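Local coordinates for protein probable hydrogenase maturation factor HypB (Methanocaldococcus jannaschii, PDB 2HF9) that probably assists nickel insertion during [NiFe] hydrogenase maturation, acting as a homodimeric GTPase that binds nickel and zinc, at residues R24-N29 with L102-V107; I147-G152 with N172-A177. All blocks are in the same frame, centred on the assembly; numbering follows the deposited sequence.

Interaction 1 of 2, residues R24-N29 with L102-V107. With ZN (zinc ion), chain D.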
loop_
_atom_site.group_PDB
_atom_site.type_symbol
_atom_site.label_atom_id
_atom_site.label_comp_id
_atom_site.label_asym_id
_atom_site.label_seq_id
_atom_site.Cartn_x
_atom_site.Cartn_y
_atom_site.Cartn_z
ATOM N N ARG A 24 11.025 21.625 10.923
ATOM C CA ARG A 24 10.905 22.569 12.039
ATOM C C ARG A 24 9.838 22.111 13.033
ATOM O O ARG A 24 10.060 22.130 14.244
ATOM C CB ARG A 24 10.563 23.981 11.543
ATOM C CG ARG A 24 11.648 24.671 10.716
ATOM C CD ARG A 24 11.417 26.186 10.626
ATOM N NE ARG A 24 10.043 26.542 10.260
ATOM C CZ ARG A 24 9.640 26.866 9.031
ATOM N NH1 ARG A 24 10.500 26.886 8.019
ATOM N NH2 ARG A 24 8.368 27.172 8.812
ATOM N N LEU A 25 8.686 21.696 12.509
ATOM C CA LEU A 25 7.569 21.271 13.345
ATOM C C LEU A 25 7.846 19.927 14.014
ATOM O O LEU A 25 7.434 19.701 15.151
ATOM C CB LEU A 25 6.269 21.225 12.536
ATOM C CG LEU A 25 5.747 22.566 12.007
ATOM C CD1 LEU A 25 4.390 22.386 11.359
ATOM C CD2 LEU A 25 5.670 23.619 13.113
ATOM N N ALA A 26 8.550 19.051 13.298
ATOM C CA ALA A 26 8.976 17.757 13.834
ATOM C C ALA A 26 9.909 17.921 15.031
ATOM O O ALA A 26 9.760 17.232 16.041
ATOM C CB ALA A 26 9.644 16.929 12.749
ATOM N N ASP A 27 10.862 18.844 14.920
ATOM C CA ASP A 27 11.803 19.114 16.006
ATOM C C ASP A 27 11.093 19.694 17.220
ATOM O O ASP A 27 11.435 19.368 18.356
ATOM C CB ASP A 27 12.932 20.038 15.540
ATOM C CG ASP A 27 13.948 19.326 14.660
ATOM O OD1 ASP A 27 14.020 18.076 14.699
ATOM O OD2 ASP A 27 14.684 20.020 13.923
ATOM N N LYS A 28 10.097 20.542 16.966
ATOM C CA LYS A 28 9.257 21.114 18.018
ATOM C C LYS A 28 8.410 20.047 18.719
ATOM O O LYS A 28 8.262 20.073 19.945
ATOM C CB LYS A 28 8.378 22.230 17.451
ATOM C CG LYS A 28 9.186 23.444 17.003
ATOM C CD LYS A 28 8.334 24.486 16.300
ATOM C CE LYS A 28 9.208 25.638 15.806
ATOM N NZ LYS A 28 9.834 26.406 16.928
ATOM N N ASN A 29 7.873 19.113 17.932
ATOM C CA ASN A 29 7.153 17.955 18.465
ATOM C C ASN A 29 8.040 17.112 19.379
ATOM O O ASN A 29 7.621 16.749 20.475
ATOM C CB ASN A 29 6.596 17.072 17.337
ATOM C CG ASN A 29 5.495 17.750 16.530
ATOM O OD1 ASN A 29 4.989 18.819 16.892
ATOM N ND2 ASN A 29 5.113 17.116 15.420
ATOM N N LEU A 102 0.902 11.125 7.115
ATOM C CA LEU A 102 0.744 12.105 8.184
ATOM C C LEU A 102 1.910 13.085 8.092
ATOM O O LEU A 102 2.930 12.775 7.479
ATOM C CB LEU A 102 0.749 11.423 9.558
ATOM C CG LEU A 102 -0.441 10.554 9.972
ATOM C CD1 LEU A 102 -0.113 9.832 11.264
ATOM C CD2 LEU A 102 -1.701 11.377 10.138
ATOM N N ASP A 103 1.763 14.263 8.693
ATOM C CA ASP A 103 2.877 15.211 8.797
ATOM C C ASP A 103 3.027 15.731 10.232
ATOM O O ASP A 103 2.163 15.491 11.070
ATOM C CB ASP A 103 2.757 16.343 7.757
ATOM C CG ASP A 103 1.568 17.274 8.003
ATOM O OD1 ASP A 103 0.979 17.253 9.099
ATOM O OD2 ASP A 103 1.232 18.051 7.081
ATOM N N ALA A 104 4.129 16.423 10.515
ATOM C CA ALA A 104 4.391 16.937 11.865
ATOM C C ALA A 104 3.336 17.941 12.338
ATOM O O ALA A 104 3.027 18.011 13.530
ATOM C CB ALA A 104 5.775 17.549 11.940
ATOM N N HIS A 105 2.789 18.710 11.398
ATOM C CA HIS A 105 1.775 19.712 11.696
ATOM C C HIS A 105 0.522 19.090 12.311
ATOM O O HIS A 105 0.091 19.489 13.398
ATOM C CB HIS A 105 1.427 20.514 10.434
ATOM C CG HIS A 105 0.369 21.548 10.648
ATOM N ND1 HIS A 105 -0.758 21.634 9.860
ATOM C CD2 HIS A 105 0.259 22.531 11.572
ATOM C CE1 HIS A 105 -1.514 22.632 10.285
ATOM N NE2 HIS A 105 -0.918 23.193 11.323
ATOM N N LEU A 106 -0.049 18.109 11.617
ATOM C CA LEU A 106 -1.245 17.429 12.097
ATOM C C LEU A 106 -0.970 16.670 13.400
ATOM O O LEU A 106 -1.795 16.696 14.319
ATOM C CB LEU A 106 -1.832 16.512 11.011
ATOM C CG LEU A 106 -3.008 17.039 10.166
ATOM C CD1 LEU A 106 -2.748 18.416 9.554
ATOM C CD2 LEU A 106 -3.368 16.038 9.072
ATOM N N VAL A 107 0.194 16.023 13.475
ATOM C CA VAL A 107 0.631 15.327 14.688
ATOM C C VAL A 107 0.803 16.305 15.861
ATOM O O VAL A 107 0.391 16.010 16.980
ATOM C CB VAL A 107 1.919 14.485 14.446
ATOM C CG1 VAL A 107 2.545 14.020 15.764
ATOM C CG2 VAL A 107 1.612 13.288 13.546
HETATM ZN ZN ZN D . -1.435 24.373 12.663
#
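The zinc-bearing helix 104-111 sets its first turn, through A104 and H105, against L25, A26 and N29 of helix 18-35. The A104 methyl packs against all three of these residues, CB lying 3.4 Å from A26 N and 4.0 Å from A26 CB. L25 adds its own CB, 3.8 Å from A104 CB. N29 reaches across from the next turn and donates from ND2 to A104 O at 3.0 Å. The N-H points almost straight at the oxygen (171°), and A104 O lies in the plane of the N29 amide, while the nitrogen itself is tilted somewhat from the A104 carbonyl plane. ND2 also bonds to L138 O, and this double use of one nitrogen fixes which way round the amide sits. A104 N in turn donates to N22 OD1, one turn earlier on helix 18-35, so both polar backbone atoms of A104 are met by asparagines of that helix.

D103 is the N-cap of helix 104-111: its OD1 takes the N-H of L106 at 2.9 Å, nearly along the C-O axis. Two residues on, H105 holds CG anti to its backbone N (chi1 179°), and the H105 and L25 side chains lie side by side, pointing the same way. L25 CD1 rests on H105 CB at 3.6 Å and comes to the ring obliquely. At the far end of the imidazole, H105 NE2 binds the zinc ion at 1.9 Å, and H109, one turn on in the same helix, supplies the second histidine nitrogen. V107 CG1 lies near N29 ND2 at 4.0 Å, and the V107 side chain also packs on I124 of strand 121-125.

Interaction 2 of 2, residues I147-G152 with N172-A177; sequences ISTTEG and NKIDLA. With GSP (5'-guanosine-diphosphate-monothiophosphate), chain E; GSP (5'-guanosine-diphosphate-monothiophosphate), chain H.
T149 and K173 face each other with the hydroxyl of one turned onto the backbone of the other. With OG1 set between its own backbone N and carbonyl carbon (chi1 64°), T149 donates to K173 O at 2.6 Å. It comes from above the carbonyl plane, 49° out, and L176 N bonds to the opposite face, so two donors grip one buried oxygen. T149 CG2, on the other branch, packs against A177 CB. Next to this pair the parallel strands are joined by N172 N to I147 O at 2.8 Å and T149 N to N172 O at 3.0 Å.

The K173 side chain runs out extended between protein and base: CG lies over the guanine face, 3.5 Å from C5 of the nucleotide in chain E. T150 crosses this chain at about a right angle and lays CG2 on L176 CD1 at 3.6 Å. At its tip K173 NZ donates to S148 OG at 3.2 Å, to G48 O and to T150 O of the second subunit. S148 OG in turn donates to E151 OE2 at 2.7 Å, approaching from above the carboxylate plane. Water 1 bridges E151 OE2 and K173 NZ, the latter weakly, so the carboxylate may help balance the ammonium charge without touching it.

D175 turns its carboxylate to the edge of the same base, OD1 taking N1-H at 2.7 Å and OD2 the amino N2. T150, E151 and G152 border the nucleotide of chain H, so the contact stands between two nucleotides at the dimer interface. The sequence N172-K173-I174-D175 is the NKxD guanine-specificity motif of P-loop GTPases.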
loop_
_atom_site.group_PDB
_atom_site.type_symbol
_atom_site.label_atom_id
_atom_site.label_comp_id
_atom_site.label_asym_id
_atom_site.label_seq_id
_atom_site.Cartn_x
_atom_site.Cartn_y
_atom_site.Cartn_z
ATOM N N ILE A 147 6.321 -4.370 6.909
ATOM C CA ILE A 147 5.857 -5.001 5.684
ATOM C C ILE A 147 5.546 -6.451 6.003
ATOM O O ILE A 147 5.845 -6.928 7.100
ATOM C CB ILE A 147 6.857 -4.881 4.494
ATOM C CG1 ILE A 147 8.238 -5.489 4.829
ATOM C CG2 ILE A 147 6.897 -3.433 3.964
ATOM C CD1 ILE A 147 9.195 -4.580 5.605
ATOM N N SER A 148 4.923 -7.152 5.070
ATOM C CA SER A 148 4.566 -8.530 5.344
ATOM C C SER A 148 4.843 -9.441 4.161
ATOM O O SER A 148 4.897 -8.989 3.012
ATOM C CB SER A 148 3.112 -8.629 5.812
ATOM O OG SER A 148 2.213 -8.420 4.745
ATOM N N THR A 149 5.022 -10.728 4.455
ATOM C CA THR A 149 5.362 -11.722 3.436
ATOM C C THR A 149 4.342 -11.760 2.293
ATOM O O THR A 149 4.702 -12.028 1.149
ATOM C CB THR A 149 5.511 -13.137 4.046
ATOM O OG1 THR A 149 4.251 -13.568 4.574
ATOM C CG2 THR A 149 6.557 -13.134 5.169
ATOM N N THR A 150 3.083 -11.455 2.608
ATOM C CA THR A 150 1.984 -11.573 1.647
ATOM C C THR A 150 1.977 -10.503 0.550
ATOM O O THR A 150 1.206 -10.599 -0.407
ATOM C CB THR A 150 0.609 -11.642 2.345
ATOM O OG1 THR A 150 0.391 -10.460 3.132
ATOM C CG2 THR A 150 0.531 -12.869 3.234
ATOM N N GLU A 151 2.834 -9.497 0.701
ATOM C CA GLU A 151 3.032 -8.466 -0.318
ATOM C C GLU A 151 4.057 -8.921 -1.369
ATOM O O GLU A 151 4.227 -8.277 -2.402
ATOM C CB GLU A 151 3.479 -7.156 0.338
ATOM C CG GLU A 151 2.419 -6.521 1.250
ATOM C CD GLU A 151 2.987 -6.003 2.567
ATOM O OE1 GLU A 151 4.173 -5.604 2.609
ATOM O OE2 GLU A 151 2.234 -5.989 3.566
ATOM N N GLY A 152 4.731 -10.035 -1.095
ATOM C CA GLY A 152 5.785 -10.542 -1.972
ATOM C C GLY A 152 7.161 -10.257 -1.406
ATOM O O GLY A 152 7.353 -9.284 -0.663
ATOM N N ASN A 172 6.558 -9.036 8.751
ATOM C CA ASN A 172 5.443 -9.656 9.450
ATOM C C ASN A 172 4.806 -10.773 8.612
ATOM O O ASN A 172 5.135 -10.938 7.429
ATOM C CB ASN A 172 4.405 -8.580 9.833
ATOM C CG ASN A 172 3.332 -9.092 10.784
ATOM O OD1 ASN A 172 2.156 -8.720 10.665
ATOM N ND2 ASN A 172 3.722 -9.943 11.726
ATOM N N LYS A 173 3.906 -11.531 9.240
ATOM C CA LYS A 173 3.175 -12.644 8.610
ATOM C C LYS A 173 4.105 -13.754 8.119
ATOM O O LYS A 173 3.862 -14.349 7.069
ATOM C CB LYS A 173 2.267 -12.154 7.465
ATOM C CG LYS A 173 1.239 -11.100 7.868
ATOM C CD LYS A 173 0.321 -10.742 6.703
ATOM C CE LYS A 173 -0.398 -9.432 6.966
ATOM N NZ LYS A 173 -0.803 -8.777 5.676
ATOM N N ILE A 174 5.156 -14.046 8.883
ATOM C CA ILE A 174 6.097 -15.102 8.482
ATOM C C ILE A 174 5.426 -16.477 8.433
ATOM O O ILE A 174 5.904 -17.383 7.746
ATOM C CB ILE A 174 7.401 -15.133 9.342
ATOM C CG1 ILE A 174 7.100 -15.440 10.820
ATOM C CG2 ILE A 174 8.206 -13.838 9.137
ATOM C CD1 ILE A 174 8.347 -15.724 11.671
ATOM N N ASP A 175 4.300 -16.606 9.135
ATOM C CA ASP A 175 3.501 -17.829 9.107
ATOM C C ASP A 175 2.850 -18.097 7.741
ATOM O O ASP A 175 2.405 -19.213 7.473
ATOM C CB ASP A 175 2.458 -17.823 10.233
ATOM C CG ASP A 175 1.492 -16.649 10.143
ATOM O OD1 ASP A 175 1.904 -15.495 10.406
ATOM O OD2 ASP A 175 0.309 -16.886 9.824
ATOM N N LEU A 176 2.827 -17.084 6.876
ATOM C CA LEU A 176 2.173 -17.193 5.563
ATOM C C LEU A 176 3.148 -17.219 4.379
ATOM O O LEU A 176 2.718 -17.229 3.222
ATOM C CB LEU A 176 1.164 -16.051 5.375
ATOM C CG LEU A 176 0.115 -15.848 6.469
ATOM C CD1 LEU A 176 -0.700 -14.597 6.203
ATOM C CD2 LEU A 176 -0.788 -17.060 6.594
ATOM N N ALA A 177 4.448 -17.242 4.671
ATOM C CA ALA A 177 5.482 -17.075 3.643
ATOM C C ALA A 177 5.471 -18.178 2.584
ATOM O O ALA A 177 5.585 -17.902 1.387
ATOM C CB ALA A 177 6.856 -16.969 4.291
HETATM P PG GSP E . -4.243 -0.777 7.614
HETATM O O3B GSP E . -3.737 -2.265 7.959
HETATM S S1G GSP E . -3.237 -0.090 6.395
HETATM O O2G GSP E . -5.686 -0.928 7.100
HETATM O O3G GSP E . -4.233 0.069 8.899
HETATM P PB GSP E . -2.722 -2.636 9.157
HETATM O O1B GSP E . -1.338 -2.545 8.648
HETATM O O2B GSP E . -2.940 -1.843 10.380
HETATM P PA GSP E . -3.947 -4.965 10.402
HETATM O O1A GSP E . -3.390 -4.918 11.775
HETATM O O2A GSP E . -5.339 -4.450 10.353
HETATM O O3A GSP E . -2.998 -4.217 9.338
HETATM O "O5'" GSP E . -3.829 -6.470 9.865
HETATM C "C5'" GSP E . -4.247 -6.814 8.558
HETATM C "C4'" GSP E . -4.687 -8.274 8.524
HETATM O "O4'" GSP E . -3.569 -9.137 8.654
HETATM C "C3'" GSP E . -5.643 -8.642 9.647
HETATM O "O3'" GSP E . -6.590 -9.518 9.079
HETATM C "C2'" GSP E . -4.778 -9.380 10.646
HETATM O "O2'" GSP E . -5.495 -10.358 11.351
HETATM C "C1'" GSP E . -3.744 -10.026 9.745
HETATM N N9 GSP E . -2.406 -10.241 10.320
HETATM C C8 GSP E . -1.552 -9.313 10.863
HETATM N N7 GSP E . -0.411 -9.950 11.209
HETATM C C5 GSP E . -0.520 -11.258 10.880
HETATM C C6 GSP E . 0.346 -12.343 11.007
HETATM O O6 GSP E . 1.460 -12.196 11.505
HETATM N N1 GSP E . -0.059 -13.588 10.559
HETATM C C2 GSP E . -1.315 -13.754 9.997
HETATM N N2 GSP E . -1.703 -14.952 9.573
HETATM N N3 GSP E . -2.169 -12.673 9.870
HETATM C C4 GSP E . -1.769 -11.448 10.306
HETATM P PG GSP H . 3.552 -4.639 -6.559
HETATM O O3B GSP H . 2.835 -6.056 -6.301
HETATM S S1G GSP H . 2.655 -3.339 -5.868
HETATM O O2G GSP H . 4.946 -4.762 -5.914
HETATM O O3G GSP H . 3.705 -4.426 -8.071
HETATM P PB GSP H . 1.705 -6.720 -7.240
HETATM O O1B GSP H . 0.399 -6.137 -6.871
HETATM O O2B GSP H . 2.010 -6.634 -8.680
HETATM P PA GSP H . 2.473 -9.507 -7.301
HETATM O O1A GSP H . 1.865 -9.977 -8.563
HETATM O O2A GSP H . 3.928 -9.251 -7.437
HETATM O O3A GSP H . 1.672 -8.244 -6.713
HETATM O "O5'" GSP H . 2.171 -10.591 -6.151
HETATM C "C5'" GSP H . 2.696 -10.434 -4.848
HETATM C "C4'" GSP H . 2.821 -11.810 -4.199
HETATM O "O4'" GSP H . 1.531 -12.355 -3.970
HETATM C "C3'" GSP H . 3.551 -12.797 -5.096
HETATM O "O3'" GSP H . 4.408 -13.554 -4.274
HETATM C "C2'" GSP H . 2.459 -13.678 -5.668
HETATM O "O2'" GSP H . 2.923 -14.983 -5.901
HETATM C "C1'" GSP H . 1.419 -13.637 -4.563
HETATM N N9 GSP H . 0.025 -13.843 -4.996
HETATM C C8 GSP H . -0.706 -13.113 -5.902
HETATM N N7 GSP H . -1.951 -13.644 -5.960
HETATM C C5 GSP H . -2.027 -14.686 -5.100
HETATM C C6 GSP H . -3.047 -15.573 -4.753
HETATM O O6 GSP H . -4.155 -15.495 -5.276
HETATM N N1 GSP H . -2.807 -16.554 -3.812
HETATM C C2 GSP H . -1.564 -16.660 -3.215
HETATM N N2 GSP H . -1.329 -17.602 -2.311
HETATM N N3 GSP H . -0.558 -15.780 -3.561
HETATM C C4 GSP H . -0.788 -14.811 -4.484
HETATM O O HOH W 1 -0.293 -6.579 3.486
#

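Overall arrangement
Both contacts are largely buried, yet they lie on opposite sides of the chain's centre, about 31 Å apart between their centres, and share no helix or strand. Interaction 1 joins two helices outside the parallel sheet, beside a zinc ion; apolar packing and a single cross-segment hydrogen bond hold it, and the second subunit does not touch it. Interaction 2 joins the C-terminal ends of neighbouring strands 142-148 and 168-172 and the loops that follow. It is richer in polar bonds, backbone and side-chain alike, and takes part in the dimer interface. The zinc-bearing helix and the guanine-binding loop thus sit on separate elements, and the nearest atoms of interactions 1 and 2 are about 16 Å apart.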